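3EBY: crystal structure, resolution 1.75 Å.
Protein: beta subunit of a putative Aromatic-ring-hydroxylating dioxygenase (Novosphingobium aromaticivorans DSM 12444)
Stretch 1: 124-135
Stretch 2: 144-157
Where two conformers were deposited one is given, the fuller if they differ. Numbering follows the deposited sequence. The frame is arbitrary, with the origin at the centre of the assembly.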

# COMPACT_ATOMS: atom_id res chain seq x y z
N ILE A 124 12.89 5.78 -2.65
CA ILE A 124 11.91 6.35 -1.75
C ILE A 124 12.16 7.85 -1.62
O ILE A 124 13.25 8.28 -1.19
CB ILE A 124 11.97 5.74 -0.33
CG1 ILE A 124 11.74 4.21 -0.39
CG2 ILE A 124 10.93 6.42 0.53
CD1 ILE A 124 12.49 3.44 0.68
N TYR A 125 11.21 8.66 -2.08
CA TYR A 125 11.35 10.11 -2.07
C TYR A 125 10.86 10.74 -0.76
O TYR A 125 11.56 11.59 -0.16
CB TYR A 125 10.63 10.71 -3.27
CG TYR A 125 10.52 12.21 -3.25
CD1 TYR A 125 11.65 13.00 -3.25
CD2 TYR A 125 9.30 12.82 -3.16
CE1 TYR A 125 11.56 14.38 -3.21
CE2 TYR A 125 9.19 14.19 -3.08
CZ TYR A 125 10.32 14.97 -3.14
OH TYR A 125 10.19 16.34 -3.09
N ASN A 126 9.64 10.37 -0.34
CA ASN A 126 9.05 10.93 0.88
C ASN A 126 8.08 9.93 1.49
O ASN A 126 7.16 9.46 0.79
CB ASN A 126 8.32 12.25 0.54
CG ASN A 126 7.83 12.98 1.75
OD1 ASN A 126 6.72 12.74 2.21
ND2 ASN A 126 8.70 13.82 2.35
N ALA A 127 8.36 9.52 2.73
CA ALA A 127 7.45 8.67 3.52
C ALA A 127 6.88 9.46 4.69
O ALA A 127 7.60 10.23 5.34
CB ALA A 127 8.20 7.40 4.05
N GLY A 128 5.61 9.21 5.01
CA GLY A 128 4.94 9.97 6.09
C GLY A 128 3.54 9.47 6.37
O GLY A 128 3.20 8.36 5.99
N LYS A 129 2.72 10.32 6.99
CA LYS A 129 1.32 10.06 7.09
C LYS A 129 0.53 11.35 6.87
O LYS A 129 1.03 12.46 7.15
CB LYS A 129 0.95 9.45 8.44
CG LYS A 129 1.07 10.37 9.61
CD LYS A 129 0.41 9.76 10.84
CE LYS A 129 0.67 10.59 12.07
NZ LYS A 129 -0.12 10.07 13.27
N TYR A 130 -0.59 11.19 6.18
CA TYR A 130 -1.59 12.28 6.08
C TYR A 130 -2.40 12.36 7.36
O TYR A 130 -2.89 11.34 7.85
CB TYR A 130 -2.55 12.04 4.89
CG TYR A 130 -1.90 11.91 3.53
CD1 TYR A 130 -1.09 12.93 3.01
CD2 TYR A 130 -2.12 10.78 2.74
CE1 TYR A 130 -0.59 12.87 1.69
CE2 TYR A 130 -1.56 10.66 1.44
CZ TYR A 130 -0.86 11.72 0.90
OH TYR A 130 -0.30 11.58 -0.38
N VAL A 131 -2.56 13.57 7.87
CA VAL A 131 -3.47 13.88 8.99
C VAL A 131 -4.50 14.88 8.46
O VAL A 131 -4.16 16.03 8.13
CB VAL A 131 -2.72 14.46 10.19
CG1 VAL A 131 -3.68 14.83 11.32
CG2 VAL A 131 -1.66 13.44 10.69
N ASP A 132 -5.74 14.42 8.35
CA ASP A 132 -6.74 15.10 7.55
C ASP A 132 -8.00 15.50 8.33
O ASP A 132 -8.42 14.81 9.28
CB ASP A 132 -7.19 14.20 6.39
CG ASP A 132 -6.06 13.80 5.48
OD1 ASP A 132 -5.20 14.66 5.16
OD2 ASP A 132 -6.06 12.62 5.03
N ARG A 133 -8.62 16.57 7.85
CA ARG A 133 -10.00 16.93 8.18
C ARG A 133 -10.76 17.01 6.87
O ARG A 133 -10.40 17.81 5.98
CB ARG A 133 -10.08 18.27 8.90
CG ARG A 133 -9.31 18.30 10.20
CD ARG A 133 -9.65 19.52 11.05
NE ARG A 133 -9.07 20.76 10.55
CZ ARG A 133 -9.74 21.88 10.29
NH1 ARG A 133 -11.06 21.96 10.51
NH2 ARG A 133 -9.09 22.96 9.85
N PHE A 134 -11.71 16.09 6.71
CA PHE A 134 -12.56 16.00 5.54
C PHE A 134 -13.94 16.65 5.78
O PHE A 134 -14.56 16.46 6.83
CB PHE A 134 -12.79 14.53 5.16
CG PHE A 134 -11.63 13.89 4.50
CD1 PHE A 134 -11.47 13.99 3.11
CD2 PHE A 134 -10.72 13.15 5.22
CE1 PHE A 134 -10.40 13.40 2.48
CE2 PHE A 134 -9.65 12.53 4.57
CZ PHE A 134 -9.51 12.67 3.19
N ASP A 135 -14.44 17.30 4.75
CA ASP A 135 -15.79 17.83 4.71
C ASP A 135 -16.62 16.90 3.80
O ASP A 135 -16.37 16.82 2.59
CB ASP A 135 -15.74 19.24 4.13
CG ASP A 135 -17.12 19.88 3.98
OD1 ASP A 135 -18.15 19.23 4.29
OD2 ASP A 135 -17.16 21.09 3.64
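Stretch 2, residues 144-157: KSRTCIYDTLRIAT

Stretch 2 lies antiparallel along stretch 1: its strand, which runs to Tyr 150, pairs with the strand of stretch 1, the axes approaching to 4.6 Å with their N-to-C directions at 143°. The chain turns a corner at Lys 144, is extended to Tyr 150, and then continues as loop beside Asn 126 and Tyr 125. Together the two stretches bury 1098 Å², both sides summed. The register sets Arg 133 against Ser 145, Val 131 against Thr 147 and Lys 129 against Ile 149 as hydrogen-bonded pairs, each closed by two backbone bonds; in the middle pair, Val 131 N to Thr 147 O is 2.9 Å and Thr 147 N to Val 131 O 3.0 Å. At the corner Arg 133 O also accepts from Lys 144 N at 2.8 Å.

Of the paired CA atoms, those of Gly 128 and Tyr 150 are nearest, 4.0 Å apart; Gly 128 CA is also 3.1 Å from Ile 149 O. Gly 128 leaves the hollow that Ile 149 O and Tyr 150 CA occupy: an ideal CB would stand 2.4 Å from Ile 149 O, a clash, and 3.0 Å from Tyr 150 CA, which is tight.

On the face carrying Tyr 130 and Asp 132, the guanidinium of Arg 146 fills the gap between the rings of Tyr 130 and Phe 134, with Phe 134 CZ 4.1 Å from Arg 146 NH2. Its guanidinium lies flat on Tyr 130, planes at 8° and Arg 146 CZ 3.8 Å from the ring centroid, a cation-pi stack. Asp 132 grips the same group in its plane with a two-pronged salt bridge, Asp 132 OD1 to Arg 146 NE and Asp 132 OD2 to Arg 146 NH2 both 2.8 Å, so one flat group meets a ring with its face and a carboxylate with its edge. Cys 148 SG abuts the edge of that ring, 3.7 Å from Tyr 130 CE1.

On the other face, Ile 149 reaches diagonally to Val 131, with Ile 149 CD1 3.6 Å from Val 131 CG2. Farther along, Lys 144 CG packs over one face of the Arg 133 guanidinium, 3.7 Å from Arg 133 NH1.

Beyond the paired strands, Asp 151 N donates to Ala 127 O at 2.8 Å, and Thr 152 points toward stretch 1, its OG1 accepting from Ala 127 N at 3.0 Å. Asn 126 ND2 touches Tyr 150 CB at 3.4 Å and Ile 155 CD1 at 3.7 Å. Tyr 125 starts away from stretch 2, but its end returns: Tyr 125 OH accepts from Ala 156 N at 3.0 Å and lies 3.6 Å from Ile 155 CG1. Where the backbones separate, water 1 donates to Tyr 125 O at 2.7 Å and Arg 154 O at 2.9 Å.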

# COMPACT_ATOMS: atom_id res chain seq x y z
N LYS A 144 -10.77 19.76 3.97
CA LYS A 144 -10.70 21.03 4.72
C LYS A 144 -9.22 21.32 5.10
O LYS A 144 -8.71 22.46 4.95
CB LYS A 144 -11.56 20.97 5.97
CG LYS A 144 -11.50 22.22 6.85
CD LYS A 144 -11.94 23.46 6.12
CE LYS A 144 -12.09 24.66 7.06
NZ LYS A 144 -12.58 25.85 6.31
N SER A 145 -8.54 20.30 5.60
CA SER A 145 -7.11 20.42 5.89
C SER A 145 -6.38 19.10 5.73
O SER A 145 -6.89 18.04 6.09
CB SER A 145 -6.87 20.98 7.29
OG SER A 145 -7.27 20.06 8.30
N ARG A 146 -5.18 19.20 5.18
CA ARG A 146 -4.25 18.02 5.06
C ARG A 146 -2.86 18.46 5.47
O ARG A 146 -2.27 19.41 4.90
CB ARG A 146 -4.24 17.47 3.63
CG ARG A 146 -3.06 16.52 3.28
CD ARG A 146 -3.38 15.56 2.11
NE ARG A 146 -4.28 14.48 2.57
CZ ARG A 146 -4.71 13.48 1.80
NH1 ARG A 146 -4.31 13.37 0.54
NH2 ARG A 146 -5.46 12.53 2.33
N THR A 147 -2.33 17.74 6.45
CA THR A 147 -0.98 17.91 6.89
C THR A 147 -0.22 16.62 6.57
O THR A 147 -0.63 15.54 6.97
CB THR A 147 -0.91 18.19 8.42
OG1 THR A 147 -1.61 19.40 8.74
CG2 THR A 147 0.54 18.29 8.88
N CYS A 148 0.84 16.75 5.78
CA CYS A 148 1.69 15.61 5.42
C CYS A 148 2.86 15.61 6.36
O CYS A 148 3.75 16.49 6.28
CB CYS A 148 2.19 15.76 3.97
SG CYS A 148 0.89 16.07 2.73
N ILE A 149 2.80 14.73 7.37
CA ILE A 149 3.85 14.66 8.40
C ILE A 149 4.92 13.62 7.97
O ILE A 149 4.63 12.41 7.91
CB ILE A 149 3.25 14.24 9.79
CG1 ILE A 149 2.12 15.19 10.22
CG2 ILE A 149 4.38 14.20 10.87
CD1 ILE A 149 1.51 14.88 11.59
N TYR A 150 6.10 14.11 7.58
CA TYR A 150 7.03 13.26 6.84
C TYR A 150 8.34 12.93 7.58
O TYR A 150 8.81 13.70 8.46
CB TYR A 150 7.33 13.85 5.44
CG TYR A 150 8.21 15.10 5.48
CD1 TYR A 150 9.59 15.00 5.44
CD2 TYR A 150 7.65 16.38 5.56
CE1 TYR A 150 10.40 16.14 5.48
CE2 TYR A 150 8.46 17.53 5.60
CZ TYR A 150 9.82 17.40 5.59
OH TYR A 150 10.62 18.54 5.61
N ASP A 151 8.88 11.77 7.24
CA ASP A 151 10.07 11.23 7.88
C ASP A 151 11.37 11.57 7.11
O ASP A 151 12.37 11.90 7.72
CB ASP A 151 9.94 9.69 8.00
CG ASP A 151 8.81 9.28 8.90
OD1 ASP A 151 8.35 10.15 9.70
OD2 ASP A 151 8.33 8.13 8.77
N THR A 152 11.30 11.54 5.79
CA THR A 152 12.46 11.61 4.90
C THR A 152 13.04 13.03 4.86
O THR A 152 12.34 13.98 4.53
CB THR A 152 12.07 11.18 3.48
OG1 THR A 152 11.23 10.00 3.54
CG2 THR A 152 13.33 10.89 2.61
N LEU A 153 14.34 13.15 5.13
CA LEU A 153 15.00 14.47 5.34
C LEU A 153 15.01 15.34 4.08
O LEU A 153 14.60 16.51 4.10
CB LEU A 153 16.46 14.26 5.79
CG LEU A 153 17.35 15.50 5.98
CD1 LEU A 153 16.72 16.50 6.94
CD2 LEU A 153 18.75 15.09 6.46
N ARG A 154 15.55 14.78 3.00
CA ARG A 154 15.70 15.54 1.79
C ARG A 154 14.36 15.57 1.09
O ARG A 154 13.63 14.59 1.12
CB ARG A 154 16.78 14.92 0.90
CG ARG A 154 18.21 15.11 1.45
CD ARG A 154 18.78 16.55 1.16
NE ARG A 154 18.35 17.54 2.16
CZ ARG A 154 18.97 17.77 3.32
NH1 ARG A 154 20.09 17.12 3.63
NH2 ARG A 154 18.48 18.68 4.17
N ILE A 155 13.95 16.77 0.74
CA ILE A 155 12.70 16.98 0.05
C ILE A 155 12.96 18.16 -0.88
O ILE A 155 13.81 19.01 -0.57
CB ILE A 155 11.56 17.27 1.05
CG1 ILE A 155 10.19 17.28 0.37
CG2 ILE A 155 11.79 18.60 1.79
CD1 ILE A 155 9.04 17.36 1.34
N ALA A 156 12.29 18.17 -2.03
CA ALA A 156 12.48 19.26 -3.00
C ALA A 156 12.10 20.59 -2.37
O ALA A 156 11.04 20.70 -1.74
CB ALA A 156 11.65 19.03 -4.24
N THR A 157 12.90 21.62 -2.62
CA THR A 157 12.57 22.96 -2.15
C THR A 157 12.37 23.96 -3.30
O THR A 157 11.95 25.11 -3.06
CB THR A 157 13.62 23.51 -1.17
OG1 THR A 157 14.89 23.66 -1.83
CG2 THR A 157 13.75 22.58 0.05
O HOH W 1 14.08 12.42 -0.74
O HOH W 2 11.26 13.98 1.22
O HOH W 3 -4.93 18.46 8.98